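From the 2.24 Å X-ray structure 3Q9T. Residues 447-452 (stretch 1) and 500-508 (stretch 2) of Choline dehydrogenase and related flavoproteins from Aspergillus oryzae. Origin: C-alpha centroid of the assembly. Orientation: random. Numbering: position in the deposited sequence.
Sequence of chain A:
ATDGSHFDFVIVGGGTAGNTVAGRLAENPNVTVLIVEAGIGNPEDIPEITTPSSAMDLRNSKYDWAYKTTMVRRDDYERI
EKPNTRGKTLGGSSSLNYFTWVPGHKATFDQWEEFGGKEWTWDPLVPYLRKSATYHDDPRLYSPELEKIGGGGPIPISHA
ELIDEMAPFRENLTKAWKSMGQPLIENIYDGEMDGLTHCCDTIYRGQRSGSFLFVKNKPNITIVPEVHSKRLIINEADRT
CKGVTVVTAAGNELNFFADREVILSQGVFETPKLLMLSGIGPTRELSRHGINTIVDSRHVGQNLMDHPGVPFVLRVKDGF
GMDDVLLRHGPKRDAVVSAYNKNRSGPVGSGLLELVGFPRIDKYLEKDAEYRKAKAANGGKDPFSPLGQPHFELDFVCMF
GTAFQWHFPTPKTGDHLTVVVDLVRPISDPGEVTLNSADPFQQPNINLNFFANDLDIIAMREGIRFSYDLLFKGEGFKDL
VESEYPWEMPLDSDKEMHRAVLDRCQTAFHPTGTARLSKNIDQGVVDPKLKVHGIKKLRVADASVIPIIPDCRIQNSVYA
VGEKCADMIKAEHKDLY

Stretch 1 447-452: NLNFFA
Stretch 2 500-508: AVLDRCQTA

The contact between residues 447-452 and 500-508 is largely apolar: no hydrogen bond crosses it, and nearly half of the 294 Å² buried, both sides summed, comes from Phe 451 and Phe 450. Stretch 2 ends a helix at Arg 504, leaves helical phi/psi at Cys 505 (-76/162), and continues as a short strand at Gln 506 (-150/172) and Thr 507 (-61/140). Stretch 1 folds into a type II beta turn from Asn 449 to Ala 452, with Phe 450 at -62/136 and Phe 451 at 66/25. The two segments run in roughly opposite directions: the CA atoms of Leu 448 and Thr 507 lie 8.2 Å apart, those of Phe 451 and Leu 502 7.6 Å. Just before the turn, Asn 447 (chi1 t) accepts a hydrogen bond at OD1 from Asn 449 N, 3.0 Å away.

Phe 451 (chi1 -62°, chi2 -66°) covers the helix end; its CA-to-CB bond and those of Val 501 and Cys 505 point toward the opposing stretch. Val 501, in its t rotamer, lays CG1 over one face of the ring, 3.5 Å from Phe 451 CZ and 3.9 Å from the ring centroid, a CH-pi contact that suits a branched aliphatic side chain. Cys 505 (chi1 p) meets the ring edge instead, with its CB 3.6 Å from Phe 451 CE2 and its SG 5.0 Å from the centroid; so small a side chain lets the edge come close. Leu 502 (m, t) starts sideways, but its flexible end comes nearer, bringing CD2 to 3.7 Å from Phe 451 CB.

Phe 450 (chi1 -78°, chi2 -32°), also directed toward stretch 2, reaches the strand. Its CE2 lies 3.5 Å from Thr 507 CA, which sits at the ring edge, and 3.7 Å from Gln 506 O, so the flat ring packs against backbone. Leu 448 (m, t) adds CD1 at 4.1 Å from CB of Thr 507 (chi1 t). Gln 506 (p, t) points its CA-to-CB bond away, and its NE2 donates to Thr 507 O at 3.1 Å, a bond within stretch 2.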

# COMPACT_ATOMS: atom_id res chain seq x y z
N ASN A 447 12.44 -1.81 -0.99
CA ASN A 447 11.94 -0.45 -1.11
C ASN A 447 12.55 0.25 -2.33
O ASN A 447 13.77 0.39 -2.41
CB ASN A 447 12.26 0.33 0.16
CG ASN A 447 11.88 1.78 0.04
OD1 ASN A 447 11.02 2.14 -0.76
ND2 ASN A 447 12.54 2.64 0.80
N LEU A 448 11.70 0.65 -3.28
CA LEU A 448 12.16 1.27 -4.53
C LEU A 448 12.35 2.77 -4.40
O LEU A 448 12.99 3.40 -5.23
CB LEU A 448 11.18 0.99 -5.68
CG LEU A 448 11.08 -0.45 -6.17
CD1 LEU A 448 9.95 -0.63 -7.16
CD2 LEU A 448 12.41 -0.85 -6.79
N ASN A 449 11.72 3.35 -3.39
CA ASN A 449 11.90 4.75 -3.06
C ASN A 449 11.61 5.68 -4.24
O ASN A 449 12.29 6.68 -4.44
CB ASN A 449 13.31 4.98 -2.52
CG ASN A 449 13.43 6.30 -1.76
OD1 ASN A 449 12.50 6.71 -1.06
ND2 ASN A 449 14.58 6.97 -1.90
N PHE A 450 10.57 5.34 -5.01
CA PHE A 450 10.15 6.16 -6.13
C PHE A 450 9.71 7.54 -5.64
O PHE A 450 8.99 7.66 -4.63
CB PHE A 450 8.97 5.50 -6.86
CG PHE A 450 9.34 4.36 -7.76
CD1 PHE A 450 10.56 4.33 -8.44
CD2 PHE A 450 8.42 3.33 -7.99
CE1 PHE A 450 10.87 3.29 -9.29
CE2 PHE A 450 8.74 2.27 -8.85
CZ PHE A 450 9.96 2.26 -9.51
N PHE A 451 10.14 8.57 -6.35
CA PHE A 451 9.65 9.92 -6.11
C PHE A 451 10.08 10.50 -4.73
O PHE A 451 9.41 11.38 -4.18
CB PHE A 451 8.13 9.97 -6.30
CG PHE A 451 7.70 9.63 -7.70
CD1 PHE A 451 8.02 10.47 -8.77
CD2 PHE A 451 6.97 8.47 -7.96
CE1 PHE A 451 7.64 10.17 -10.05
CE2 PHE A 451 6.58 8.16 -9.27
CZ PHE A 451 6.91 9.01 -10.31
N ALA A 452 11.17 9.99 -4.17
CA ALA A 452 11.71 10.58 -2.95
C ALA A 452 11.94 12.08 -3.16
O ALA A 452 11.71 12.88 -2.26
CB ALA A 452 13.00 9.89 -2.53
N ALA A 500 -2.15 11.93 -7.96
CA ALA A 500 -2.29 11.00 -9.08
C ALA A 500 -0.99 10.26 -9.39
O ALA A 500 -0.99 9.04 -9.57
CB ALA A 500 -2.78 11.75 -10.32
N VAL A 501 0.12 10.99 -9.45
CA VAL A 501 1.41 10.37 -9.78
C VAL A 501 1.82 9.35 -8.72
O VAL A 501 2.15 8.20 -9.03
CB VAL A 501 2.50 11.44 -9.96
CG1 VAL A 501 3.86 10.80 -10.04
CG2 VAL A 501 2.23 12.28 -11.20
N LEU A 502 1.77 9.75 -7.46
CA LEU A 502 2.14 8.85 -6.38
C LEU A 502 1.23 7.63 -6.32
O LEU A 502 1.68 6.51 -6.08
CB LEU A 502 2.18 9.57 -5.03
CG LEU A 502 3.13 10.76 -4.93
CD1 LEU A 502 3.00 11.42 -3.59
CD2 LEU A 502 4.59 10.35 -5.19
N ASP A 503 -0.06 7.84 -6.52
CA ASP A 503 -1.02 6.78 -6.27
C ASP A 503 -1.19 5.84 -7.46
O ASP A 503 -1.73 4.74 -7.32
CB ASP A 503 -2.38 7.36 -5.86
CG ASP A 503 -3.22 6.36 -5.11
OD1 ASP A 503 -2.66 5.68 -4.22
OD2 ASP A 503 -4.42 6.23 -5.42
N ARG A 504 -0.73 6.27 -8.62
CA ARG A 504 -0.96 5.50 -9.83
C ARG A 504 0.32 4.95 -10.44
O ARG A 504 0.28 4.21 -11.44
CB ARG A 504 -1.63 6.38 -10.87
CG ARG A 504 -3.09 6.57 -10.66
CD ARG A 504 -3.75 6.37 -11.99
NE ARG A 504 -4.35 7.61 -12.41
CZ ARG A 504 -4.93 7.79 -13.59
NH1 ARG A 504 -4.96 6.82 -14.49
NH2 ARG A 504 -5.47 8.98 -13.85
N CYS A 505 1.46 5.35 -9.88
CA CYS A 505 2.73 4.95 -10.45
C CYS A 505 3.01 3.49 -10.11
O CYS A 505 2.41 2.93 -9.19
CB CYS A 505 3.86 5.83 -9.91
SG CYS A 505 4.30 5.45 -8.20
N GLN A 506 3.93 2.87 -10.86
CA GLN A 506 4.38 1.51 -10.57
C GLN A 506 5.80 1.41 -11.05
O GLN A 506 6.31 2.32 -11.70
CB GLN A 506 3.53 0.47 -11.33
CG GLN A 506 3.56 0.66 -12.84
CD GLN A 506 2.89 -0.46 -13.58
OE1 GLN A 506 1.65 -0.52 -13.66
NE2 GLN A 506 3.69 -1.38 -14.12
N THR A 507 6.45 0.29 -10.73
CA THR A 507 7.74 -0.04 -11.33
C THR A 507 7.59 -0.17 -12.84
O THR A 507 6.60 -0.71 -13.32
CB THR A 507 8.29 -1.38 -10.78
OG1 THR A 507 9.53 -1.68 -11.42
CG2 THR A 507 7.30 -2.53 -11.05
N ALA A 508 8.56 0.33 -13.59
CA ALA A 508 8.58 0.06 -15.02
C ALA A 508 9.32 -1.26 -15.29
O ALA A 508 9.61 -1.58 -16.43
CB ALA A 508 9.22 1.22 -15.78